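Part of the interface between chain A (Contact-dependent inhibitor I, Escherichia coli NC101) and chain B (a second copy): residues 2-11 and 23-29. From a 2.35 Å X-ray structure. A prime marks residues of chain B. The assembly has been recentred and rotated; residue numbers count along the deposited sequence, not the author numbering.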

# COMPACT_ATOMS: atom_id res chain seq x y z
N ASP A 2 -22.25 6.51 -2.34
CA ASP A 2 -21.20 6.23 -3.31
C ASP A 2 -19.84 6.35 -2.65
O ASP A 2 -19.46 7.42 -2.16
N ILE A 3 -19.09 5.27 -2.68
CA ILE A 3 -17.83 5.24 -1.94
C ILE A 3 -16.64 5.66 -2.80
O ILE A 3 -15.55 5.85 -2.27
N TRP A 4 -16.86 5.87 -4.09
CA TRP A 4 -15.75 6.13 -5.01
C TRP A 4 -14.87 7.37 -4.64
O TRP A 4 -13.64 7.32 -4.71
N PRO A 5 -15.49 8.46 -4.22
CA PRO A 5 -14.66 9.65 -3.97
C PRO A 5 -13.63 9.45 -2.84
O PRO A 5 -12.49 9.91 -2.94
N GLU A 6 -14.02 8.76 -1.78
CA GLU A 6 -13.13 8.50 -0.66
C GLU A 6 -12.20 7.36 -1.02
O GLU A 6 -11.07 7.30 -0.56
N PHE A 7 -12.69 6.45 -1.85
CA PHE A 7 -11.89 5.36 -2.34
C PHE A 7 -10.71 5.91 -3.17
O PHE A 7 -9.61 5.40 -3.03
N GLN A 8 -10.95 6.94 -3.99
CA GLN A 8 -9.94 7.56 -4.88
C GLN A 8 -8.87 8.21 -4.03
O GLN A 8 -7.68 8.12 -4.32
N ARG A 9 -9.31 8.91 -2.97
CA ARG A 9 -8.42 9.55 -2.02
C ARG A 9 -7.48 8.53 -1.38
O ARG A 9 -6.29 8.75 -1.37
N ASP A 10 -8.02 7.41 -0.92
CA ASP A 10 -7.25 6.32 -0.38
C ASP A 10 -6.27 5.74 -1.42
O ASP A 10 -5.13 5.42 -1.10
N LEU A 11 -6.74 5.58 -2.66
CA LEU A 11 -5.93 5.04 -3.70
C LEU A 11 -4.74 5.93 -4.06
O LEU A 11 -3.62 5.46 -4.27
N ARG B 23 -11.48 -3.10 2.74
CA ARG B 23 -12.85 -2.96 3.16
C ARG B 23 -13.69 -2.41 2.04
O ARG B 23 -14.80 -2.82 1.84
N ASN B 24 -13.17 -1.42 1.35
CA ASN B 24 -13.92 -0.88 0.25
C ASN B 24 -14.15 -1.94 -0.81
O ASN B 24 -15.23 -2.01 -1.38
N LEU B 25 -13.14 -2.75 -1.09
CA LEU B 25 -13.23 -3.85 -2.04
C LEU B 25 -14.32 -4.87 -1.65
O LEU B 25 -15.03 -5.36 -2.53
N ARG B 26 -14.48 -5.14 -0.35
CA ARG B 26 -15.54 -6.02 0.12
C ARG B 26 -16.90 -5.46 -0.24
O ARG B 26 -17.74 -6.21 -0.67
N LEU B 27 -17.14 -4.17 -0.03
CA LEU B 27 -18.39 -3.52 -0.45
C LEU B 27 -18.62 -3.57 -1.96
O LEU B 27 -19.72 -3.78 -2.38
N TYR B 28 -17.58 -3.37 -2.77
CA TYR B 28 -17.75 -3.45 -4.22
C TYR B 28 -18.17 -4.87 -4.55
O TYR B 28 -19.09 -5.07 -5.28
N GLU B 29 -17.53 -5.84 -3.94
CA GLU B 29 -17.79 -7.25 -4.20
C GLU B 29 -19.23 -7.61 -3.88
O GLU B 29 -19.90 -8.25 -4.68

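A helix interface depends on how side chains are turned as well as on which residues face the partner, and the contact between residues 2-11 of one chain and 23-29 of its copy illustrates the point. The helices run roughly antiparallel, at 142° between their N-to-C directions, with axes no closer than 11.3 Å. Such a gap must be filled by side chains, and here a few large ones fill it.

Phe7 and Asn24′ mark the closest approach of the backbones, their CA atoms 7.1 Å apart, and both point toward the opposite helix. Phe7 adopts chi1 t (-165°), which carries its ring out across the gap. Asn24′ is m, and its CB lies over one face of that ring, 4.0 Å from the centroid, in a CH-pi contact. The amide continues above the ring plane, displaced from the ring centre, with Asn24′ ND2 3.5 Å from Phe7 CD1. It also brings Asn24′ ND2 to 3.4 Å from Asp10 OD2, a separation at which the geometry leaves hydrogen bonding open; the same carboxylate oxygen has a partner elsewhere in the structure.

One helical turn on, Tyr28′ also takes chi1 m (-87°), with chi2 at 86°, and its ring reaches across, and CE1 meets both Ile3 and Phe7. The Phe7 and Tyr28′ rings meet obliquely, centroids 5.3 Å apart and planes at 39°, with Phe7 CD2 3.5 Å from Tyr28′ CE1. The phenol end goes further, placing Tyr28′ OH 3.5 Å from Trp4 CE3; that hydroxyl is hydrogen-bonded elsewhere in the structure. Leu25′ starts out pointing away, yet its m,t conformation returns CD2 to within 4.1 Å of Phe7 CZ.

Ile3 has chi1 p (50°) and chi2 t (168°). This extended CG1-CD1 arm directs its terminal methyl into the partner, where Ile3 CD1 lies 3.5 Å from Tyr28′ CE1 and 3.9 Å from Leu27′ CD1. The same methyl is 4.0 Å from the backbone O of Asn24′, so one carbon touches three residues of the copy. Leu27′, m,t and pointing toward Ile3's stretch, completes this apolar patch.

Asp2 works within its own chain: chi1 t lets OD1 accept a weak capping bond from Trp4 N at 3.4 Å, in the turn that leads into the helix carrying Phe7. No hydrogen bond clearly crosses between the stretches; aromatic and aliphatic contacts share the interface with the Asn24′ side chain.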

# COMPACT_ATOMS: atom_id res chain seq x y z
CB ASP A 2 -21.26 7.20 -4.49
CG ASP A 2 -20.20 6.89 -5.54
OD1 ASP A 2 -19.82 5.69 -5.70
OD2 ASP A 2 -19.72 7.84 -6.21
CB ILE A 3 -17.57 3.87 -1.26
CG1 ILE A 3 -17.76 2.71 -2.24
CG2 ILE A 3 -18.51 3.70 -0.06
CD1 ILE A 3 -17.25 1.39 -1.71
CB TRP A 4 -16.25 6.18 -6.47
CG TRP A 4 -15.17 6.54 -7.47
CD1 TRP A 4 -15.16 7.62 -8.30
CD2 TRP A 4 -13.93 5.84 -7.70
NE1 TRP A 4 -13.99 7.63 -9.02
CE2 TRP A 4 -13.22 6.56 -8.67
CE3 TRP A 4 -13.34 4.70 -7.17
CZ2 TRP A 4 -11.98 6.13 -9.16
CZ3 TRP A 4 -12.10 4.29 -7.65
CH2 TRP A 4 -11.43 5.00 -8.62
CB PRO A 5 -15.70 10.71 -3.58
CG PRO A 5 -16.98 10.27 -4.29
CD PRO A 5 -16.94 8.76 -4.22
CB GLU A 6 -13.90 8.22 0.65
CG GLU A 6 -14.46 6.82 0.76
CD GLU A 6 -15.87 6.76 1.37
OE1 GLU A 6 -16.63 7.76 1.24
OE2 GLU A 6 -16.21 5.70 1.95
CB PHE A 7 -12.73 4.42 -3.16
CG PHE A 7 -12.12 3.07 -3.43
CD1 PHE A 7 -11.18 2.48 -2.60
CD2 PHE A 7 -12.55 2.35 -4.53
CE1 PHE A 7 -10.68 1.22 -2.88
CE2 PHE A 7 -12.04 1.07 -4.81
CZ PHE A 7 -11.12 0.50 -3.96
CB GLN A 8 -10.58 8.66 -5.75
CG GLN A 8 -10.16 8.74 -7.19
CD GLN A 8 -11.22 9.41 -8.12
OE1 GLN A 8 -12.43 9.38 -7.86
NE2 GLN A 8 -10.75 9.98 -9.21
CB ARG A 9 -9.20 10.33 -0.97
CG ARG A 9 -9.53 11.77 -1.42
CD ARG A 9 -10.32 12.60 -0.39
NE ARG A 9 -11.78 12.67 -0.69
CZ ARG A 9 -12.76 12.15 0.06
NH1 ARG A 9 -12.52 11.49 1.21
NH2 ARG A 9 -14.01 12.30 -0.34
CB ASP A 10 -8.16 5.16 0.05
CG ASP A 10 -8.98 5.43 1.35
OD1 ASP A 10 -8.77 6.45 2.05
OD2 ASP A 10 -9.87 4.58 1.66
CB LEU A 11 -6.79 4.74 -4.91
CG LEU A 11 -7.64 3.52 -4.67
CD1 LEU A 11 -8.64 3.41 -5.82
CD2 LEU A 11 -6.76 2.30 -4.61
CB ARG B 23 -12.95 -2.02 4.35
CG ARG B 23 -12.53 -2.67 5.62
CD ARG B 23 -12.43 -1.65 6.73
NE ARG B 23 -11.75 -2.25 7.84
CZ ARG B 23 -11.42 -1.65 8.96
NH1 ARG B 23 -11.73 -0.39 9.18
NH2 ARG B 23 -10.80 -2.34 9.88
CB ASN B 24 -13.23 0.33 -0.31
CG ASN B 24 -13.35 1.56 0.59
OD1 ASN B 24 -14.41 1.87 1.06
ND2 ASN B 24 -12.24 2.29 0.75
CB LEU B 25 -11.88 -4.53 -2.25
CG LEU B 25 -10.91 -3.73 -3.14
CD1 LEU B 25 -9.58 -4.40 -3.21
CD2 LEU B 25 -11.40 -3.51 -4.56
CB ARG B 26 -15.53 -6.24 1.64
CG ARG B 26 -14.36 -7.02 2.22
CD ARG B 26 -14.39 -7.13 3.77
NE ARG B 26 -15.55 -7.94 4.22
CZ ARG B 26 -16.76 -7.47 4.54
NH1 ARG B 26 -17.71 -8.33 4.91
NH2 ARG B 26 -17.04 -6.16 4.52
CB LEU B 27 -18.46 -2.04 -0.04
CG LEU B 27 -18.50 -1.70 1.46
CD1 LEU B 27 -18.15 -0.24 1.76
CD2 LEU B 27 -19.86 -2.05 2.03
CB TYR B 28 -16.50 -3.04 -4.99
CG TYR B 28 -16.34 -1.56 -5.28
CD1 TYR B 28 -15.77 -0.71 -4.39
CD2 TYR B 28 -16.64 -1.06 -6.52
CE1 TYR B 28 -15.60 0.62 -4.70
CE2 TYR B 28 -16.50 0.24 -6.82
CZ TYR B 28 -15.99 1.09 -5.91
OH TYR B 28 -15.83 2.40 -6.26
CB GLU B 29 -16.81 -8.15 -3.42
CG GLU B 29 -16.26 -9.31 -4.23
CD GLU B 29 -15.36 -10.26 -3.44
OE1 GLU B 29 -15.91 -11.23 -2.87
OE2 GLU B 29 -14.13 -10.05 -3.43